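Local coordinates for protein endoglucanase CEL5A (Eubacterium cellulosolvens, PDB 4AEM) that carries a non-catalytic carbohydrate-binding module that probably binds plant cell-wall beta-glucans such as xyloglucan, attached to a family 5 glycoside hydrolase, at residues A[3-8]-A[123-128]; A[9-14]-A[119-124]; A[42-47]-A[87-92]. One frame throughout, in Å; residues are numbered along the deposited sequence.

Interaction 1 of 3, residues A[3-8]-A[123-128]; sequences ADIVLF and IVASYT. Unlike the reference sequence in segment 3-8: Ala3 (reference Gly).
Ile5 and Ala125 form a hydrogen-bonded pair of an antiparallel ladder, interrupted by a classic beta bulge where Leu7 and Phe8 both face Ile123. The ladder joins strand 4-6 to strand 118-127 in the beta-rich fold of this carbohydrate-binding module.

Ile5 N gives its hydrogen to Ala125 O at 2.7 Å, and Ala125 N returns a bond to Ile5 O at 2.8 Å. At the bulge two donors share one acceptor. Leu7 N and Phe8 N both reach Ile123 O from the same face of its carbonyl plane, at 2.7 and 3.1 Å. The Leu7 bond is the more bent, with 140° at the hydrogen. Ile123 N then bonds back to Phe8 O, lying above that carbonyl plane.

On the face that carries Ile5, Ala125 and Ile123 the contacts are apolar. Ile123 branches to two partners. Its CG2 touches Leu7 CD1, and the two side chains meet at about a right angle. CG1 lies anti to the carbonyl carbon (chi1 -51°), and from there CD1 packs on Phe8 CB at 3.9 Å. Ile123 also lies against Ile47, Val49 and Tyr28. With Ile123 cut back to an alanine, CG2 and CD1 are gone, which is likely to open a gap between Leu7, Phe8 and Ile47. Ile5 CD1 reaches the phenol end of Tyr127, whose OH is hydrogen-bonded to Asp40 N.

The face with Asp4, Val124 and Ser126 is more polar. The Asp4 carboxylate bends over Val124, with OD2 3.5 Å from CG1. Ser126 OG has a weak bond with Lys48 NZ, and it also gives a weak hydrogen bond to Asp4 OD1 at 3.3 Å.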
loop_
_atom_site.group_PDB
_atom_site.type_symbol
_atom_site.label_atom_id
_atom_site.label_comp_id
_atom_site.label_asym_id
_atom_site.label_seq_id
_atom_site.Cartn_x
_atom_site.Cartn_y
_atom_site.Cartn_z
ATOM N N ALA A 3 17.836 7.342 4.082
ATOM C CA ALA A 3 16.675 7.432 5.048
ATOM C C ALA A 3 15.830 6.155 5.113
ATOM O O ALA A 3 15.623 5.472 4.099
ATOM C CB ALA A 3 15.788 8.649 4.740
ATOM N N ASP A 4 15.413 5.846 6.336
ATOM C CA ASP A 4 14.416 4.859 6.669
ATOM C C ASP A 4 13.287 5.765 7.216
ATOM O O ASP A 4 13.376 6.235 8.333
ATOM C CB ASP A 4 14.988 3.969 7.796
ATOM C CG ASP A 4 14.617 2.448 7.678
ATOM O OD1 ASP A 4 14.930 1.826 6.643
ATOM O OD2 ASP A 4 14.074 1.836 8.649
ATOM N N ILE A 5 12.252 6.063 6.444
ATOM C CA ILE A 5 11.184 6.960 6.926
ATOM C C ILE A 5 10.089 6.125 7.571
ATOM O O ILE A 5 9.451 5.324 6.896
ATOM C CB ILE A 5 10.582 7.802 5.783
ATOM C CG1 ILE A 5 11.655 8.631 5.100
ATOM C CG2 ILE A 5 9.467 8.701 6.284
ATOM C CD1 ILE A 5 11.325 8.870 3.665
ATOM N N VAL A 6 9.886 6.301 8.872
ATOM C CA VAL A 6 8.814 5.606 9.615
ATOM C C VAL A 6 7.398 6.141 9.325
ATOM O O VAL A 6 7.027 7.235 9.728
ATOM C CB VAL A 6 9.077 5.573 11.138
ATOM C CG1 VAL A 6 7.963 4.826 11.850
ATOM C CG2 VAL A 6 10.396 4.876 11.439
ATOM N N LEU A 7 6.618 5.388 8.560
ATOM C CA LEU A 7 5.313 5.876 8.178
ATOM C C LEU A 7 4.350 5.536 9.266
ATOM O O LEU A 7 3.458 6.293 9.523
ATOM C CB LEU A 7 4.851 5.312 6.840
ATOM C CG LEU A 7 5.700 5.627 5.614
ATOM C CD1 LEU A 7 4.910 5.088 4.443
ATOM C CD2 LEU A 7 5.997 7.118 5.455
ATOM N N PHE A 8 4.554 4.432 9.968
ATOM C CA PHE A 8 3.623 4.025 10.983
ATOM C C PHE A 8 4.437 3.297 11.970
ATOM O O PHE A 8 5.381 2.612 11.619
ATOM C CB PHE A 8 2.464 3.112 10.445
ATOM C CG PHE A 8 1.586 2.549 11.551
ATOM C CD1 PHE A 8 0.556 3.288 12.085
ATOM C CD2 PHE A 8 1.889 1.312 12.155
ATOM C CE1 PHE A 8 -0.186 2.814 13.169
ATOM C CE2 PHE A 8 1.154 0.822 13.230
ATOM C CZ PHE A 8 0.114 1.578 13.744
ATOM N N ILE A 123 5.375 0.493 9.612
ATOM C CA ILE A 123 5.538 0.692 8.165
ATOM C C ILE A 123 6.665 1.686 7.966
ATOM O O ILE A 123 6.731 2.712 8.669
ATOM C CB ILE A 123 4.262 1.161 7.468
ATOM C CG1 ILE A 123 3.118 0.228 7.862
ATOM C CG2 ILE A 123 4.463 1.277 5.935
ATOM C CD1 ILE A 123 1.740 0.716 7.443
ATOM N N VAL A 124 7.548 1.360 7.021
ATOM C CA VAL A 124 8.776 2.105 6.725
ATOM C C VAL A 124 8.888 2.282 5.216
ATOM O O VAL A 124 8.560 1.381 4.442
ATOM C CB VAL A 124 9.985 1.320 7.285
ATOM C CG1 VAL A 124 11.274 1.715 6.626
ATOM C CG2 VAL A 124 10.059 1.467 8.805
ATOM N N ALA A 125 9.267 3.487 4.798
ATOM C CA ALA A 125 9.663 3.773 3.411
ATOM C C ALA A 125 11.156 3.887 3.397
ATOM O O ALA A 125 11.762 4.438 4.304
ATOM C CB ALA A 125 9.054 5.077 2.883
ATOM N N SER A 126 11.758 3.366 2.352
ATOM C CA SER A 126 13.202 3.227 2.355
ATOM C C SER A 126 13.685 3.542 0.924
ATOM O O SER A 126 13.030 3.173 -0.049
ATOM C CB SER A 126 13.452 1.773 2.729
ATOM O OG SER A 126 14.666 1.536 3.382
ATOM N N TYR A 127 14.814 4.214 0.786
ATOM C CA TYR A 127 15.375 4.434 -0.542
ATOM C C TYR A 127 16.513 3.471 -0.847
ATOM O O TYR A 127 17.427 3.303 -0.045
ATOM C CB TYR A 127 15.837 5.862 -0.697
ATOM C CG TYR A 127 14.756 6.866 -0.404
ATOM C CD1 TYR A 127 13.502 6.780 -1.019
ATOM C CD2 TYR A 127 14.982 7.900 0.453
ATOM C CE1 TYR A 127 12.500 7.702 -0.768
ATOM C CE2 TYR A 127 14.006 8.835 0.710
ATOM C CZ TYR A 127 12.758 8.732 0.102
ATOM O OH TYR A 127 11.804 9.691 0.365
ATOM N N THR A 128 16.395 2.817 -2.008
ATOM C CA THR A 128 17.322 1.817 -2.551
ATOM C C THR A 128 18.461 2.511 -3.297
ATOM O O THR A 128 18.207 3.374 -4.141
ATOM C CB THR A 128 16.591 0.895 -3.561
ATOM O OG1 THR A 128 15.427 0.305 -2.963
ATOM C CG2 THR A 128 17.532 -0.227 -4.092
#

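Interaction 2 of 3, residues A[9-14]-A[119-124]; sequences SGSKHV and TVTKIV
His13 and Thr119 meet because of their first torsions. His13 CG is anti to the backbone N (chi1 178°), and Thr119 OG1 is anti to its own carbonyl carbon (chi1 -57°). The two side chains cross at about a right angle. Thr119 OG1 comes to the edge of the imidazole, in the ring plane, and forms a nearly straight hydrogen bond with His13 ND1 at 3.1 Å. Either group could be the donor. The other ring nitrogen, His13 NE2, is bonded to Glu15, so the ring is held at both nitrogens and its rotation is probably fixed. The other branch of Thr119, CG2, packs 3.9 Å from Ser11 OG.

The backbones form an antiparallel ladder with a bulge between Ser9 and Lys12. Lys12 N donates to Val120 O at 2.8 Å, and Val120 N donates to Lys12 O. Nearer the corner, Gly10 N bonds to Thr121 O at 2.7 Å. A water also donates to this oxygen and is hydrogen-bonded to Ser9 OG at 2.8 Å. The backbone of Gly10 is turned so that a CB would press on the carbonyl O of Ser9, which calls for glycine. Thr121 CA makes a CA-H...O contact with Gly10 O at 3.3 Å.

On the face shared with Val120, Lys12 runs out extended, and its NZ bonds to Ser26 O. Strand 118-127 lies between strand 11-14 and strand 45-53; Thr119 and Thr121 have backbone bonds to Ser52 and Asp50 of the latter.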
loop_
_atom_site.group_PDB
_atom_site.type_symbol
_atom_site.label_atom_id
_atom_site.label_comp_id
_atom_site.label_asym_id
_atom_site.label_seq_id
_atom_site.Cartn_x
_atom_site.Cartn_y
_atom_site.Cartn_z
ATOM N N SER A 9 4.085 3.466 13.233
ATOM C CA SER A 9 4.764 2.741 14.293
ATOM C C SER A 9 3.769 2.464 15.388
ATOM O O SER A 9 3.012 3.351 15.767
ATOM C CB SER A 9 5.929 3.563 14.859
ATOM O OG SER A 9 6.886 2.694 15.464
ATOM N N GLY A 10 3.742 1.240 15.901
ATOM C CA GLY A 10 2.821 0.952 17.012
ATOM C C GLY A 10 2.099 -0.374 16.931
ATOM O O GLY A 10 2.735 -1.423 16.959
ATOM N N SER A 11 0.772 -0.330 16.874
ATOM C CA SER A 11 -0.030 -1.553 16.748
ATOM C C SER A 11 -1.403 -1.163 16.299
ATOM O O SER A 11 -2.124 -0.494 17.021
ATOM C CB SER A 11 -0.093 -2.317 18.084
ATOM O OG SER A 11 -0.537 -3.654 17.909
ATOM N N LYS A 12 -1.760 -1.568 15.096
ATOM C CA LYS A 12 -3.047 -1.265 14.506
ATOM C C LYS A 12 -3.620 -2.574 13.959
ATOM O O LYS A 12 -3.090 -3.134 12.969
ATOM C CB LYS A 12 -2.865 -0.253 13.370
ATOM C CG LYS A 12 -4.137 0.010 12.598
ATOM C CD LYS A 12 -4.054 1.197 11.669
ATOM C CE LYS A 12 -5.447 1.792 11.456
ATOM N NZ LYS A 12 -5.500 2.583 10.178
ATOM N N HIS A 13 -4.695 -3.045 14.576
ATOM C CA HIS A 13 -5.420 -4.210 14.099
ATOM C C HIS A 13 -6.623 -3.960 13.160
ATOM O O HIS A 13 -7.556 -3.261 13.508
ATOM C CB HIS A 13 -5.876 -5.001 15.296
ATOM C CG HIS A 13 -6.660 -6.190 14.928
ATOM N ND1 HIS A 13 -6.083 -7.344 14.581
ATOM C CD2 HIS A 13 -8.023 -6.365 14.779
ATOM C CE1 HIS A 13 -7.028 -8.230 14.258
ATOM N NE2 HIS A 13 -8.219 -7.619 14.361
ATOM N N VAL A 14 -6.658 -4.596 11.996
ATOM C CA VAL A 14 -7.674 -4.325 10.994
ATOM C C VAL A 14 -8.558 -5.581 10.790
ATOM O O VAL A 14 -8.046 -6.680 10.790
ATOM C CB VAL A 14 -6.931 -3.698 9.766
ATOM C CG1 VAL A 14 -7.212 -4.322 8.432
ATOM C CG2 VAL A 14 -7.274 -2.239 9.746
ATOM N N THR A 119 -2.801 -7.492 11.832
ATOM C CA THR A 119 -2.166 -6.492 12.680
ATOM C C THR A 119 -0.881 -5.897 12.055
ATOM O O THR A 119 -0.049 -6.622 11.519
ATOM C CB THR A 119 -1.832 -7.101 14.048
ATOM O OG1 THR A 119 -3.041 -7.599 14.623
ATOM C CG2 THR A 119 -1.238 -6.069 14.976
ATOM N N VAL A 120 -0.733 -4.583 12.126
ATOM C CA VAL A 120 0.469 -3.947 11.650
ATOM C C VAL A 120 1.132 -3.315 12.852
ATOM O O VAL A 120 0.441 -2.721 13.712
ATOM C CB VAL A 120 0.132 -2.910 10.568
ATOM C CG1 VAL A 120 1.372 -2.148 10.121
ATOM C CG2 VAL A 120 -0.421 -3.657 9.360
ATOM N N THR A 121 2.451 -3.473 12.973
ATOM C CA THR A 121 3.143 -2.775 14.015
ATOM C C THR A 121 4.093 -1.692 13.482
ATOM O O THR A 121 4.500 -0.815 14.245
ATOM C CB THR A 121 3.885 -3.731 14.920
ATOM O OG1 THR A 121 4.896 -4.343 14.127
ATOM C CG2 THR A 121 2.898 -4.774 15.495
ATOM N N LYS A 122 4.406 -1.708 12.189
ATOM C CA LYS A 122 5.424 -0.778 11.665
ATOM C C LYS A 122 5.394 -0.712 10.166
ATOM O O LYS A 122 5.396 -1.745 9.512
ATOM C CB LYS A 122 6.845 -1.203 12.094
ATOM C CG LYS A 122 7.858 -0.060 12.018
ATOM C CD LYS A 122 9.271 -0.528 12.275
ATOM C CE LYS A 122 10.178 0.679 12.458
ATOM N NZ LYS A 122 11.435 0.312 13.170
ATOM N N ILE A 123 5.375 0.493 9.612
ATOM C CA ILE A 123 5.538 0.692 8.165
ATOM C C ILE A 123 6.665 1.686 7.966
ATOM O O ILE A 123 6.731 2.712 8.669
ATOM C CB ILE A 123 4.262 1.161 7.468
ATOM C CG1 ILE A 123 3.118 0.228 7.862
ATOM C CG2 ILE A 123 4.463 1.277 5.935
ATOM C CD1 ILE A 123 1.740 0.716 7.443
ATOM N N VAL A 124 7.548 1.360 7.021
ATOM C CA VAL A 124 8.776 2.105 6.725
ATOM C C VAL A 124 8.888 2.282 5.216
ATOM O O VAL A 124 8.560 1.381 4.442
ATOM C CB VAL A 124 9.985 1.320 7.285
ATOM C CG1 VAL A 124 11.274 1.715 6.626
ATOM C CG2 VAL A 124 10.059 1.467 8.805
HETATM O O HOH W 1 7.204 -0.073 15.682
#

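Interaction 3 of 3, residues A[42-47]-A[87-92]; sequences NKNFEI and FTKEQI
Lys89 lies across Phe45 and is the main side chain of this contact. It starts the helix 89-96, and its CG is anti to the backbone N (chi1 -179°). The extended chain passes over the ring and off its CE2 rim toward the loop at 42-44.

Lys89 CB sits over the centre of the Phe45 ring, 3.9 Å from the centroid and 10° off the ring normal. This is a CH-pi contact. The same CB also touches Asn44 OD1 at 3.6 Å. CG moves out to the ring atoms CE2 and CZ. CD lies 3.7 Å from Phe45 CE2 and also meets Lys43 O. CE continues past that carbonyl. At the tip, NZ gives a hydrogen bond to Lys43 O at 2.9 Å, coming from above the carbonyl plane. NZ also bonds to Leu41 O. The ammonium is therefore held by loop carbonyls, which would help to balance its charge.

Phe45 CG takes the crowded position between its backbone N and carbonyl carbon (chi1 63°), which turns the ring toward Lys89. Ile92 CG2 touches the ring at CZ, and Phe39 meets it edge-to-face. A water links the loop to the helix start: it donates to Asn44 OD1 and accepts from Glu90 N.

The backbones pair as antiparallel strands. Ile47 N donates to Phe87 O at 2.8 Å, and Phe87 N to Ile47 O at 3.0 Å. Beyond the ladder, Lys89 N at the helix start bonds to Phe45 O at 2.9 Å. Thr88 OG1 accepts from Gln91 N at 3.1 Å, an N-cap at a strand-to-helix junction. Phe45, Phe87 and Ile92 also touch strand 56-62 of the other sheet, which places the junction in the core between two sheets, as in a beta-sandwich.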
loop_
_atom_site.group_PDB
_atom_site.type_symbol
_atom_site.label_atom_id
_atom_site.label_comp_id
_atom_site.label_asym_id
_atom_site.label_seq_id
_atom_site.Cartn_x
_atom_site.Cartn_y
_atom_site.Cartn_z
ATOM N N ASN A 42 9.400 9.771 -6.648
ATOM C CA ASN A 42 10.329 9.801 -7.750
ATOM C C ASN A 42 11.673 9.177 -7.425
ATOM O O ASN A 42 12.478 8.977 -8.307
ATOM C CB ASN A 42 10.484 11.229 -8.228
ATOM C CG ASN A 42 9.152 11.830 -8.578
ATOM O OD1 ASN A 42 8.372 11.230 -9.322
ATOM N ND2 ASN A 42 8.851 12.984 -8.002
ATOM N N LYS A 43 11.931 8.890 -6.154
ATOM C CA LYS A 43 13.151 8.178 -5.773
ATOM C C LYS A 43 12.801 6.700 -5.847
ATOM O O LYS A 43 11.643 6.338 -6.119
ATOM C CB LYS A 43 13.589 8.531 -4.360
ATOM C CG LYS A 43 13.995 9.974 -4.150
ATOM C CD LYS A 43 15.083 9.981 -3.100
ATOM C CE LYS A 43 14.956 11.128 -2.117
ATOM N NZ LYS A 43 15.406 12.455 -2.633
ATOM N N ASN A 44 13.783 5.860 -5.608
ATOM C CA ASN A 44 13.604 4.456 -5.728
ATOM C C ASN A 44 13.254 3.868 -4.350
ATOM O O ASN A 44 14.091 3.578 -3.536
ATOM C CB ASN A 44 14.844 3.792 -6.375
ATOM C CG ASN A 44 14.573 2.350 -6.779
ATOM O OD1 ASN A 44 13.412 1.971 -7.012
ATOM N ND2 ASN A 44 15.623 1.521 -6.839
ATOM N N PHE A 45 11.986 3.716 -4.086
ATOM C CA PHE A 45 11.558 3.379 -2.760
ATOM C C PHE A 45 11.163 1.880 -2.611
ATOM O O PHE A 45 10.897 1.145 -3.569
ATOM C CB PHE A 45 10.415 4.335 -2.406
ATOM C CG PHE A 45 9.202 4.188 -3.300
ATOM C CD1 PHE A 45 8.201 3.221 -3.002
ATOM C CD2 PHE A 45 9.029 5.014 -4.400
ATOM C CE1 PHE A 45 7.079 3.062 -3.806
ATOM C CE2 PHE A 45 7.910 4.879 -5.188
ATOM C CZ PHE A 45 6.943 3.897 -4.896
ATOM N N GLU A 46 11.164 1.461 -1.369
ATOM C CA GLU A 46 10.601 0.242 -0.920
ATOM C C GLU A 46 9.637 0.581 0.203
ATOM O O GLU A 46 9.949 1.424 1.054
ATOM C CB GLU A 46 11.690 -0.523 -0.240
ATOM C CG GLU A 46 12.421 -1.445 -1.145
ATOM C CD GLU A 46 13.365 -2.273 -0.340
ATOM O OE1 GLU A 46 13.520 -1.930 0.859
ATOM O OE2 GLU A 46 13.895 -3.260 -0.882
ATOM N N ILE A 47 8.533 -0.148 0.278
ATOM C CA ILE A 47 7.660 -0.105 1.458
ATOM C C ILE A 47 7.835 -1.425 2.233
ATOM O O ILE A 47 7.635 -2.502 1.706
ATOM C CB ILE A 47 6.154 0.106 1.117
ATOM C CG1 ILE A 47 5.963 1.254 0.122
ATOM C CG2 ILE A 47 5.318 0.360 2.400
ATOM C CD1 ILE A 47 6.586 2.546 0.613
ATOM N N PHE A 87 7.543 -4.395 -0.583
ATOM C CA PHE A 87 6.934 -4.084 -1.834
ATOM C C PHE A 87 7.953 -3.104 -2.403
ATOM O O PHE A 87 8.360 -2.179 -1.676
ATOM C CB PHE A 87 5.627 -3.282 -1.636
ATOM C CG PHE A 87 4.554 -4.029 -0.873
ATOM C CD1 PHE A 87 3.719 -4.889 -1.503
ATOM C CD2 PHE A 87 4.391 -3.827 0.466
ATOM C CE1 PHE A 87 2.748 -5.575 -0.823
ATOM C CE2 PHE A 87 3.439 -4.516 1.176
ATOM C CZ PHE A 87 2.610 -5.400 0.518
ATOM N N THR A 88 8.285 -3.226 -3.683
ATOM C CA THR A 88 9.262 -2.312 -4.335
ATOM C C THR A 88 8.604 -1.365 -5.337
ATOM O O THR A 88 7.552 -1.673 -5.939
ATOM C CB THR A 88 10.368 -3.112 -5.102
ATOM O OG1 THR A 88 9.789 -3.726 -6.250
ATOM C CG2 THR A 88 10.920 -4.244 -4.278
ATOM N N LYS A 89 9.229 -0.212 -5.568
ATOM C CA LYS A 89 8.810 0.661 -6.662
ATOM C C LYS A 89 8.699 -0.068 -7.966
ATOM O O LYS A 89 7.739 0.229 -8.688
ATOM C CB LYS A 89 9.782 1.816 -6.856
ATOM C CG LYS A 89 9.369 2.752 -7.959
ATOM C CD LYS A 89 10.248 4.002 -7.911
ATOM C CE LYS A 89 9.844 5.057 -8.921
ATOM N NZ LYS A 89 10.655 6.341 -8.831
ATOM N N GLU A 90 9.680 -0.939 -8.327
ATOM C CA GLU A 90 9.660 -1.705 -9.616
ATOM C C GLU A 90 8.338 -2.382 -9.730
ATOM O O GLU A 90 7.707 -2.352 -10.796
ATOM C CB GLU A 90 10.750 -2.842 -9.793
ATOM C CG GLU A 90 10.513 -4.119 -8.880
ATOM C CD GLU A 90 10.678 -5.577 -9.468
ATOM O OE1 GLU A 90 9.846 -6.065 -10.252
ATOM O OE2 GLU A 90 11.601 -6.313 -9.056
ATOM N N GLN A 91 7.921 -3.063 -8.648
ATOM C CA GLN A 91 6.708 -3.924 -8.702
ATOM C C GLN A 91 5.451 -3.073 -8.926
ATOM O O GLN A 91 4.676 -3.359 -9.782
ATOM C CB GLN A 91 6.458 -4.623 -7.398
ATOM C CG GLN A 91 7.242 -5.825 -6.978
ATOM C CD GLN A 91 6.569 -6.359 -5.725
ATOM O OE1 GLN A 91 5.889 -7.385 -5.736
ATOM N NE2 GLN A 91 6.677 -5.609 -4.663
ATOM N N ILE A 92 5.303 -1.995 -8.166
ATOM C CA ILE A 92 4.152 -1.119 -8.291
ATOM C C ILE A 92 4.090 -0.304 -9.584
ATOM O O ILE A 92 3.011 -0.175 -10.226
ATOM C CB ILE A 92 3.950 -0.264 -7.013
ATOM C CG1 ILE A 92 2.462 0.187 -6.894
ATOM C CG2 ILE A 92 4.987 0.840 -6.904
ATOM C CD1 ILE A 92 1.409 -0.969 -6.847
HETATM O O HOH W 2 12.331 -0.929 -6.675
#

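How the interactions relate
All three contacts reach one antiparallel sheet; interaction 3 also takes in the start of helix 89-96. Interactions 1 and 2 follow each other along strand 118-127 and share Ile123 and Val124; their centres are about 14 Å apart. The N-terminal chain runs beside that strand, at 3-8 and then 9-14, turning corners at Leu7 and Gly10. Strand 45-53 pairs with it (Ser126 O to Glu46 N, 2.9 Å, probably a hydrogen bond) and leads to interaction 3, centred about 11 Å from the centre of interaction 1 and about 20 Å from that of interaction 2. Interaction 3 is nested inside the loops closed by the other two. Both chain ends are thus tied into one sheet.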